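Local atomic coordinates of amino acid adenylation domain-containing protein (Bacillus stratosphericus LAMA 585, PDB entry 6ULY), a protein that probably selects an alpha-keto acid and activates it as an acyl adenylate, as the adenylation domain of a keto acid-selecting module in nonribosomal depsipeptide synthesis. Residues 44-57 and 79-93. Residues are numbered along the deposited sequence; the frame is centred on the assembly and turned at random.
Sequences QSYAQLQGDAERVL and HAMVTAFWACVLGGF. With SO4 (sulfate ion), chain G; SO4 (sulfate ion), chain D; SO4 (sulfate ion), chain F.
The CB of A53 fits as a knob into the hole formed by T83, W86, A87 and L90, 3.7 Å from W86 CB. The backbones come close here, with A53 CA 4.2 Å from A87 CA, and A53 O lies against A87 CB at 3.2 Å. L90 returns the fit from the other helix. Its CD1 branch enters among Q50, A53, E54 and L57 and lies 3.5 Å from E54 CG. T83 is a third knob, set among L49, D52, A53 and V56. Its OG1 sits beside the backbone N (chi1 -59°), which leaves CG2 anti to that N, against V56 CG2. From there OG1 donates to H79 O and accepts from Q44 NE2 at 3.0 Å. The helices of 46-57 and 79-91 thus pack by knobs-into-holes, crossing at -71° with axes 7.7 Å apart. Both belong to the AMP-binding region of this ANL superfamily enzyme, and the second leads into strand 94-97 of the seven-stranded sheet. The Q44 amide bridges the two segments, its NE2 also donating to D52 OD2 at 2.9 Å. Both acceptors lie near the amide plane, and OE1 is taken by Y34 OH, which fixes the amide's rotation. L49 CD2 approaches W86 CD1 obliquely to the ring, while W86 NE1 is hydrogen-bonded to H231 NE2. At the far end, L57 CD1 rests against both G91 CA and F93 CE2, 3.5 Å from F93 CE2, where G92 closes the helix with a Schellman motif.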
ATOM      1  N   GLN A  44      -5.858 -11.920 -39.763  1.00 54.35           N
ATOM      2  CA  GLN A  44      -6.173 -13.174 -39.082  1.00 51.62           C
ATOM      3  C   GLN A  44      -7.680 -13.176 -38.855  1.00 51.75           C
ATOM      4  O   GLN A  44      -8.159 -12.592 -37.878  1.00 49.37           O
ATOM      5  CB  GLN A  44      -5.413 -13.305 -37.771  1.00 45.99           C
ATOM      6  CG  GLN A  44      -5.624 -14.631 -37.042  1.00 45.78           C
ATOM      7  CD  GLN A  44      -5.180 -14.570 -35.585  1.00 49.85           C
ATOM      8  OE1 GLN A  44      -5.372 -13.559 -34.914  1.00 46.58           O
ATOM      9  NE2 GLN A  44      -4.579 -15.651 -35.095  1.00 44.10           N
ATOM     10  N   SER A  45      -8.413 -13.814 -39.763  1.00 44.26           N
ATOM     11  CA  SER A  45      -9.856 -13.898 -39.614  1.00 47.81           C
ATOM     12  C   SER A  45     -10.209 -14.576 -38.294  1.00 41.17           C
ATOM     13  O   SER A  45      -9.402 -15.293 -37.693  1.00 40.19           O
ATOM     14  CB  SER A  45     -10.473 -14.675 -40.774  1.00 45.01           C
ATOM     15  OG  SER A  45     -10.102 -16.042 -40.713  1.00 46.41           O
ATOM     16  N   TYR A  46     -11.445 -14.351 -37.842  1.00 39.37           N
ATOM     17  CA  TYR A  46     -11.911 -15.053 -36.652  1.00 40.85           C
ATOM     18  C   TYR A  46     -11.877 -16.561 -36.859  1.00 41.91           C
ATOM     19  O   TYR A  46     -11.653 -17.315 -35.902  1.00 46.84           O
ATOM     20  CB  TYR A  46     -13.316 -14.581 -36.280  1.00 40.41           C
ATOM     21  CG  TYR A  46     -13.344 -13.166 -35.737  1.00 43.45           C
ATOM     22  CD1 TYR A  46     -12.452 -12.759 -34.744  1.00 43.54           C
ATOM     23  CD2 TYR A  46     -14.249 -12.234 -36.224  1.00 39.15           C
ATOM     24  CE1 TYR A  46     -12.470 -11.467 -34.250  1.00 40.23           C
ATOM     25  CE2 TYR A  46     -14.273 -10.942 -35.740  1.00 45.57           C
ATOM     26  CZ  TYR A  46     -13.382 -10.564 -34.749  1.00 44.80           C
ATOM     27  OH  TYR A  46     -13.398  -9.280 -34.258  1.00 42.03           O
ATOM     28  N   ALA A  47     -12.075 -17.017 -38.100  1.00 47.26           N
ATOM     29  CA  ALA A  47     -11.917 -18.434 -38.408  1.00 44.75           C
ATOM     30  C   ALA A  47     -10.459 -18.859 -38.290  1.00 38.30           C
ATOM     31  O   ALA A  47     -10.159 -19.922 -37.738  1.00 45.55           O
ATOM     32  CB  ALA A  47     -12.448 -18.728 -39.815  1.00 47.47           C
ATOM     33  N   GLN A  48      -9.538 -18.041 -38.804  1.00 41.84           N
ATOM     34  CA  GLN A  48      -8.118 -18.339 -38.646  1.00 45.69           C
ATOM     35  C   GLN A  48      -7.710 -18.297 -37.178  1.00 41.57           C
ATOM     36  O   GLN A  48      -6.942 -19.150 -36.713  1.00 42.93           O
ATOM     37  CB  GLN A  48      -7.282 -17.355 -39.466  1.00 50.70           C
ATOM     38  CG  GLN A  48      -7.363 -17.560 -40.977  1.00 52.80           C
ATOM     39  CD  GLN A  48      -6.496 -16.581 -41.741  1.00 57.79           C
ATOM     40  OE1 GLN A  48      -6.887 -15.436 -41.974  1.00 54.53           O
ATOM     41  NE2 GLN A  48      -5.308 -17.024 -42.130  1.00 67.87           N
ATOM     42  N   LEU A  49      -8.220 -17.316 -36.429  1.00 47.06           N
ATOM     43  CA  LEU A  49      -7.900 -17.240 -35.005  1.00 42.69           C
ATOM     44  C   LEU A  49      -8.278 -18.531 -34.290  1.00 44.30           C
ATOM     45  O   LEU A  49      -7.499 -19.053 -33.482  1.00 45.53           O
ATOM     46  CB  LEU A  49      -8.611 -16.040 -34.378  1.00 40.61           C
ATOM     47  CG  LEU A  49      -8.513 -15.884 -32.858  1.00 47.79           C
ATOM     48  CD1 LEU A  49      -7.062 -15.795 -32.392  1.00 45.15           C
ATOM     49  CD2 LEU A  49      -9.295 -14.658 -32.411  1.00 45.29           C
ATOM     50  N   GLN A  50      -9.456 -19.078 -34.591  1.00 45.39           N
ATOM     51  CA  GLN A  50      -9.882 -20.308 -33.930  1.00 45.04           C
ATOM     52  C   GLN A  50      -8.906 -21.443 -34.211  1.00 43.47           C
ATOM     53  O   GLN A  50      -8.486 -22.160 -33.294  1.00 42.80           O
ATOM     54  CB  GLN A  50     -11.295 -20.678 -34.384  1.00 50.30           C
ATOM     55  CG  GLN A  50     -11.933 -21.796 -33.569  1.00 54.07           C
ATOM     56  CD  GLN A  50     -13.342 -22.113 -34.026  1.00 54.20           C
ATOM     57  OE1 GLN A  50     -13.702 -21.870 -35.180  1.00 59.93           O
ATOM     58  NE2 GLN A  50     -14.151 -22.647 -33.120  1.00 56.65           N
ATOM     59  N   GLY A  51      -8.535 -21.624 -35.481  1.00 46.28           N
ATOM     60  CA  GLY A  51      -7.564 -22.652 -35.817  1.00 39.90           C
ATOM     61  C   GLY A  51      -6.194 -22.368 -35.232  1.00 40.40           C
ATOM     62  O   GLY A  51      -5.549 -23.260 -34.671  1.00 44.07           O
ATOM     63  N   ASP A  52      -5.727 -21.125 -35.358  1.00 42.57           N
ATOM     64  CA  ASP A  52      -4.470 -20.747 -34.719  1.00 48.87           C
ATOM     65  C   ASP A  52      -4.508 -21.029 -33.222  1.00 42.86           C
ATOM     66  O   ASP A  52      -3.550 -21.581 -32.664  1.00 43.32           O
ATOM     67  CB  ASP A  52      -4.171 -19.272 -34.982  1.00 49.58           C
ATOM     68  CG  ASP A  52      -3.782 -19.013 -36.423  1.00 47.30           C
ATOM     69  OD1 ASP A  52      -3.256 -19.950 -37.055  1.00 54.32           O
ATOM     70  OD2 ASP A  52      -4.001 -17.886 -36.921  1.00 50.13           O
ATOM     71  N   ALA A  53      -5.609 -20.671 -32.557  1.00 41.08           N
ATOM     72  CA  ALA A  53      -5.722 -20.946 -31.128  1.00 42.63           C
ATOM     73  C   ALA A  53      -5.683 -22.442 -30.856  1.00 42.95           C
ATOM     74  O   ALA A  53      -5.114 -22.886 -29.852  1.00 43.46           O
ATOM     75  CB  ALA A  53      -7.007 -20.331 -30.574  1.00 40.02           C
ATOM     76  N   GLU A  54      -6.285 -23.237 -31.744  1.00 43.93           N
ATOM     77  CA  GLU A  54      -6.247 -24.686 -31.579  1.00 42.61           C
ATOM     78  C   GLU A  54      -4.842 -25.232 -31.791  1.00 41.88           C
ATOM     79  O   GLU A  54      -4.443 -26.192 -31.124  1.00 44.30           O
ATOM     80  CB  GLU A  54      -7.237 -25.344 -32.542  1.00 48.21           C
ATOM     81  CG  GLU A  54      -8.695 -25.203 -32.113  1.00 49.84           C
ATOM     82  CD  GLU A  54      -9.677 -25.527 -33.223  1.00 53.09           C
ATOM     83  OE1 GLU A  54     -10.897 -25.531 -32.953  1.00 49.17           O
ATOM     84  OE2 GLU A  54      -9.232 -25.776 -34.364  1.00 50.63           O
ATOM     85  N   ARG A  55      -4.074 -24.633 -32.704  1.00 43.98           N
ATOM     86  CA  ARG A  55      -2.684 -25.045 -32.880  1.00 47.36           C
ATOM     87  C   ARG A  55      -1.875 -24.744 -31.625  1.00 45.62           C
ATOM     88  O   ARG A  55      -1.192 -25.621 -31.082  1.00 44.45           O
ATOM     89  CB  ARG A  55      -2.079 -24.350 -34.103  1.00 47.51           C
ATOM     90  CG  ARG A  55      -2.764 -24.701 -35.417  1.00 48.96           C
ATOM     91  CD  ARG A  55      -2.028 -24.128 -36.622  1.00 52.63           C
ATOM     92  NE  ARG A  55      -2.919 -23.961 -37.771  1.00 50.58           N
ATOM     93  CZ  ARG A  55      -3.328 -24.956 -38.555  1.00 52.62           C
ATOM     94  NH1 ARG A  55      -2.933 -26.199 -38.314  1.00 51.18           N
ATOM     95  NH2 ARG A  55      -4.140 -24.709 -39.576  1.00 50.54           N
ATOM     96  N   VAL A  56      -1.955 -23.505 -31.134  1.00 43.52           N
ATOM     97  CA  VAL A  56      -1.257 -23.166 -29.896  1.00 48.77           C
ATOM     98  C   VAL A  56      -1.703 -24.087 -28.766  1.00 42.89           C
ATOM     99  O   VAL A  56      -0.901 -24.468 -27.902  1.00 41.87           O
ATOM    100  CB  VAL A  56      -1.479 -21.684 -29.543  1.00 42.53           C
ATOM    101  CG1 VAL A  56      -0.871 -21.365 -28.182  1.00 47.40           C
ATOM    102  CG2 VAL A  56      -0.879 -20.795 -30.614  1.00 44.48           C
ATOM    103  N   LEU A  57      -2.983 -24.471 -28.758  1.00 37.11           N
ATOM    104  CA  LEU A  57      -3.480 -25.357 -27.709  1.00 39.07           C
ATOM    105  C   LEU A  57      -2.750 -26.692 -27.719  1.00 43.52           C
ATOM    106  O   LEU A  57      -2.532 -27.293 -26.659  1.00 48.16           O
ATOM    107  CB  LEU A  57      -4.986 -25.572 -27.872  1.00 40.54           C
ATOM    108  CG  LEU A  57      -5.632 -26.588 -26.927  1.00 45.05           C
ATOM    109  CD1 LEU A  57      -5.489 -26.161 -25.468  1.00 51.22           C
ATOM    110  CD2 LEU A  57      -7.101 -26.774 -27.286  1.00 48.74           C
ATOM    111  N   HIS A  79      -0.477 -10.278 -32.227  1.00 45.31           N
ATOM    112  CA  HIS A  79      -0.882 -11.515 -32.885  1.00 46.12           C
ATOM    113  C   HIS A  79      -0.665 -12.718 -31.975  1.00 44.68           C
ATOM    114  O   HIS A  79      -1.566 -13.545 -31.788  1.00 38.71           O
ATOM    115  CB  HIS A  79      -0.109 -11.683 -34.195  1.00 50.50           C
ATOM    116  CG  HIS A  79      -0.342 -12.997 -34.871  1.00 53.50           C
ATOM    117  ND1 HIS A  79      -1.354 -13.194 -35.787  1.00 62.35           N
ATOM    118  CD2 HIS A  79       0.305 -14.182 -34.766  1.00 57.94           C
ATOM    119  CE1 HIS A  79      -1.317 -14.442 -36.220  1.00 60.60           C
ATOM    120  NE2 HIS A  79      -0.321 -15.063 -35.614  1.00 67.10           N
ATOM    121  N   ALA A  80       0.534 -12.834 -31.403  1.00 39.84           N
ATOM    122  CA  ALA A  80       0.820 -13.972 -30.539  1.00 40.42           C
ATOM    123  C   ALA A  80      -0.028 -13.941 -29.270  1.00 45.99           C
ATOM    124  O   ALA A  80      -0.450 -14.993 -28.777  1.00 42.78           O
ATOM    125  CB  ALA A  80       2.308 -14.001 -30.193  1.00 39.32           C
ATOM    126  N   MET A  81      -0.290 -12.748 -28.723  1.00 44.17           N
ATOM    127  CA  MET A  81      -1.018 -12.660 -27.458  1.00 44.87           C
ATOM    128  C   MET A  81      -2.495 -12.983 -27.645  1.00 45.07           C
ATOM    129  O   MET A  81      -3.075 -13.755 -26.871  1.00 38.55           O
ATOM    130  CB  MET A  81      -0.855 -11.270 -26.845  1.00 50.01           C
ATOM    131  CG  MET A  81      -1.725 -11.038 -25.609  1.00 51.91           C
ATOM    132  SD  MET A  81      -1.064  -9.768 -24.509  1.00 50.33           S
ATOM    133  CE  MET A  81      -0.746  -8.433 -25.657  1.00 73.30           C
ATOM    134  N   VAL A  82      -3.128 -12.374 -28.653  1.00 39.23           N
ATOM    135  CA  VAL A  82      -4.514 -12.700 -28.981  1.00 42.99           C
ATOM    136  C   VAL A  82      -4.666 -14.201 -29.198  1.00 42.77           C
ATOM    137  O   VAL A  82      -5.603 -14.831 -28.698  1.00 44.03           O
ATOM    138  CB  VAL A  82      -4.967 -11.910 -30.223  1.00 44.53           C
ATOM    139  CG1 VAL A  82      -6.275 -12.467 -30.762  1.00 45.29           C
ATOM    140  CG2 VAL A  82      -5.111 -10.434 -29.900  1.00 41.07           C
ATOM    141  N   THR A  83      -3.745 -14.793 -29.958  1.00 40.34           N
ATOM    142  CA  THR A  83      -3.822 -16.224 -30.233  1.00 44.64           C
ATOM    143  C   THR A  83      -3.604 -17.035 -28.966  1.00 39.82           C
ATOM    144  O   THR A  83      -4.306 -18.024 -28.722  1.00 39.84           O
ATOM    145  CB  THR A  83      -2.791 -16.612 -31.297  1.00 42.44           C
ATOM    146  OG1 THR A  83      -3.038 -15.868 -32.493  1.00 39.91           O
ATOM    147  CG2 THR A  83      -2.855 -18.101 -31.611  1.00 35.09           C
ATOM    148  N   ALA A  84      -2.623 -16.636 -28.155  1.00 44.47           N
ATOM    149  CA  ALA A  84      -2.358 -17.338 -26.906  1.00 40.25           C
ATOM    150  C   ALA A  84      -3.543 -17.239 -25.955  1.00 39.36           C
ATOM    151  O   ALA A  84      -3.850 -18.193 -25.231  1.00 36.94           O
ATOM    152  CB  ALA A  84      -1.097 -16.774 -26.253  1.00 39.80           C
ATOM    153  N   PHE A  85      -4.215 -16.087 -25.935  1.00 38.84           N
ATOM    154  CA  PHE A  85      -5.370 -15.917 -25.062  1.00 39.79           C
ATOM    155  C   PHE A  85      -6.472 -16.906 -25.412  1.00 42.44           C
ATOM    156  O   PHE A  85      -7.075 -17.521 -24.524  1.00 38.60           O
ATOM    157  CB  PHE A  85      -5.888 -14.486 -25.166  1.00 38.23           C
ATOM    158  CG  PHE A  85      -7.169 -14.250 -24.423  1.00 43.43           C
ATOM    159  CD1 PHE A  85      -7.153 -13.911 -23.080  1.00 39.75           C
ATOM    160  CD2 PHE A  85      -8.390 -14.355 -25.070  1.00 42.67           C
ATOM    161  CE1 PHE A  85      -8.332 -13.688 -22.394  1.00 39.71           C
ATOM    162  CE2 PHE A  85      -9.573 -14.132 -24.389  1.00 44.76           C
ATOM    163  CZ  PHE A  85      -9.542 -13.799 -23.046  1.00 36.66           C
ATOM    164  N   TRP A  86      -6.747 -17.076 -26.703  1.00 40.20           N
ATOM    165  CA  TRP A  86      -7.843 -17.944 -27.102  1.00 38.83           C
ATOM    166  C   TRP A  86      -7.468 -19.414 -27.012  1.00 39.26           C
ATOM    167  O   TRP A  86      -8.327 -20.248 -26.703  1.00 40.46           O
ATOM    168  CB  TRP A  86      -8.298 -17.568 -28.503  1.00 41.38           C
ATOM    169  CG  TRP A  86      -9.069 -16.289 -28.498  1.00 42.66           C
ATOM    170  CD1 TRP A  86      -8.641 -15.069 -28.920  1.00 41.46           C
ATOM    171  CD2 TRP A  86     -10.406 -16.103 -28.019  1.00 44.28           C
ATOM    172  NE1 TRP A  86      -9.633 -14.134 -28.749  1.00 42.20           N
ATOM    173  CE2 TRP A  86     -10.726 -14.744 -28.196  1.00 42.78           C
ATOM    174  CE3 TRP A  86     -11.365 -16.957 -27.468  1.00 40.62           C
ATOM    175  CZ2 TRP A  86     -11.965 -14.219 -27.840  1.00 43.89           C
ATOM    176  CZ3 TRP A  86     -12.592 -16.433 -27.117  1.00 42.29           C
ATOM    177  CH2 TRP A  86     -12.883 -15.079 -27.305  1.00 40.88           C
ATOM    178  N   ALA A  87      -6.199 -19.755 -27.239  1.00 37.61           N
ATOM    179  CA  ALA A  87      -5.751 -21.107 -26.928  1.00 39.29           C
ATOM    180  C   ALA A  87      -6.064 -21.451 -25.476  1.00 42.75           C
ATOM    181  O   ALA A  87      -6.575 -22.537 -25.176  1.00 45.11           O
ATOM    182  CB  ALA A  87      -4.255 -21.242 -27.209  1.00 37.05           C
ATOM    183  N   CYS A  88      -5.778 -20.522 -24.559  1.00 42.06           N
ATOM    184  CA  CYS A  88      -6.075 -20.750 -23.149  1.00 37.93           C
ATOM    185  C   CYS A  88      -7.575 -20.882 -22.912  1.00 35.29           C
ATOM    186  O   CYS A  88      -8.020 -21.760 -22.165  1.00 38.34           O
ATOM    187  CB  CYS A  88      -5.499 -19.609 -22.310  1.00 41.53           C
ATOM    188  SG  CYS A  88      -3.696 -19.573 -22.226  1.00 41.51           S
ATOM    189  N   VAL A  89      -8.369 -20.006 -23.526  1.00 33.60           N
ATOM    190  CA  VAL A  89      -9.822 -20.137 -23.455  1.00 36.32           C
ATOM    191  C   VAL A  89     -10.262 -21.524 -23.907  1.00 38.75           C
ATOM    192  O   VAL A  89     -11.126 -22.150 -23.285  1.00 44.30           O
ATOM    193  CB  VAL A  89     -10.494 -19.034 -24.292  1.00 45.08           C
ATOM    194  CG1 VAL A  89     -11.978 -19.335 -24.478  1.00 38.02           C
ATOM    195  CG2 VAL A  89     -10.287 -17.678 -23.637  1.00 41.81           C
ATOM    196  N   LEU A  90      -9.683 -22.026 -25.001  1.00 42.67           N
ATOM    197  CA  LEU A  90     -10.081 -23.342 -25.500  1.00 43.26           C
ATOM    198  C   LEU A  90      -9.682 -24.440 -24.523  1.00 43.26           C
ATOM    199  O   LEU A  90     -10.442 -25.390 -24.302  1.00 45.46           O
ATOM    200  CB  LEU A  90      -9.458 -23.606 -26.874  1.00 43.31           C
ATOM    201  CG  LEU A  90      -9.972 -22.763 -28.038  1.00 45.64           C
ATOM    202  CD1 LEU A  90      -9.244 -23.137 -29.319  1.00 52.60           C
ATOM    203  CD2 LEU A  90     -11.476 -22.928 -28.205  1.00 51.49           C
ATOM    204  N   GLY A  91      -8.502 -24.330 -23.930  1.00 39.51           N
ATOM    205  CA  GLY A  91      -8.027 -25.356 -23.032  1.00 43.68           C
ATOM    206  C   GLY A  91      -8.530 -25.259 -21.611  1.00 43.23           C
ATOM    207  O   GLY A  91      -8.205 -26.126 -20.795  1.00 45.95           O
ATOM    208  N   GLY A  92      -9.328 -24.245 -21.285  1.00 40.30           N
ATOM    209  CA  GLY A  92      -9.688 -24.015 -19.899  1.00 42.17           C
ATOM    210  C   GLY A  92      -8.561 -23.460 -19.065  1.00 45.25           C
ATOM    211  O   GLY A  92      -8.655 -23.450 -17.832  1.00 48.38           O
ATOM    212  N   PHE A  93      -7.485 -23.022 -19.705  1.00 46.44           N
ATOM    213  CA  PHE A  93      -6.382 -22.394 -19.006  1.00 40.96           C
ATOM    214  C   PHE A  93      -6.744 -20.947 -18.712  1.00 44.72           C
ATOM    215  O   PHE A  93      -7.543 -20.331 -19.426  1.00 42.97           O
ATOM    216  CB  PHE A  93      -5.109 -22.468 -19.846  1.00 44.21           C
ATOM    217  CG  PHE A  93      -4.885 -23.809 -20.492  1.00 46.48           C
ATOM    218  CD1 PHE A  93      -5.125 -24.979 -19.790  1.00 49.24           C
ATOM    219  CD2 PHE A  93      -4.455 -23.901 -21.808  1.00 44.16           C
ATOM    220  CE1 PHE A  93      -4.928 -26.212 -20.379  1.00 50.73           C
ATOM    221  CE2 PHE A  93      -4.256 -25.131 -22.403  1.00 40.32           C
ATOM    222  CZ  PHE A  93      -4.493 -26.289 -21.691  1.00 42.99           C
TER
HETATM  223  S   SO4 G 705      -4.474 -29.003 -39.147  1.00 61.39           S
HETATM  224  O1  SO4 G 705      -5.158 -28.901 -37.903  1.00 62.45           O
HETATM  225  O2  SO4 G 705      -3.067 -28.835 -38.930  1.00 57.39           O
HETATM  226  O3  SO4 G 705      -4.705 -30.334 -39.672  1.00 66.05           O
HETATM  227  O4  SO4 G 705      -4.971 -27.975 -40.051  1.00 56.97           O
HETATM  228  S   SO4 D 702       1.936  -7.956 -34.017  1.00 65.43           S
HETATM  229  O1  SO4 D 702       2.967  -8.904 -33.672  1.00 50.45           O
HETATM  230  O2  SO4 D 702       1.825  -6.931 -33.011  1.00 66.76           O
HETATM  231  O3  SO4 D 702       0.682  -8.646 -34.122  1.00 71.46           O
HETATM  232  O4  SO4 D 702       2.224  -7.337 -35.269  1.00 64.23           O
HETATM  233  S   SO4 F 704      -3.635 -20.682 -42.903  1.00 86.97           S
HETATM  234  O1  SO4 F 704      -4.557 -19.677 -42.459  1.00 79.68           O
HETATM  235  O2  SO4 F 704      -2.763 -21.046 -41.824  1.00 69.28           O
HETATM  236  O3  SO4 F 704      -4.361 -21.838 -43.342  1.00 83.10           O
HETATM  237  O4  SO4 F 704      -2.858 -20.167 -43.993  1.00 93.41           O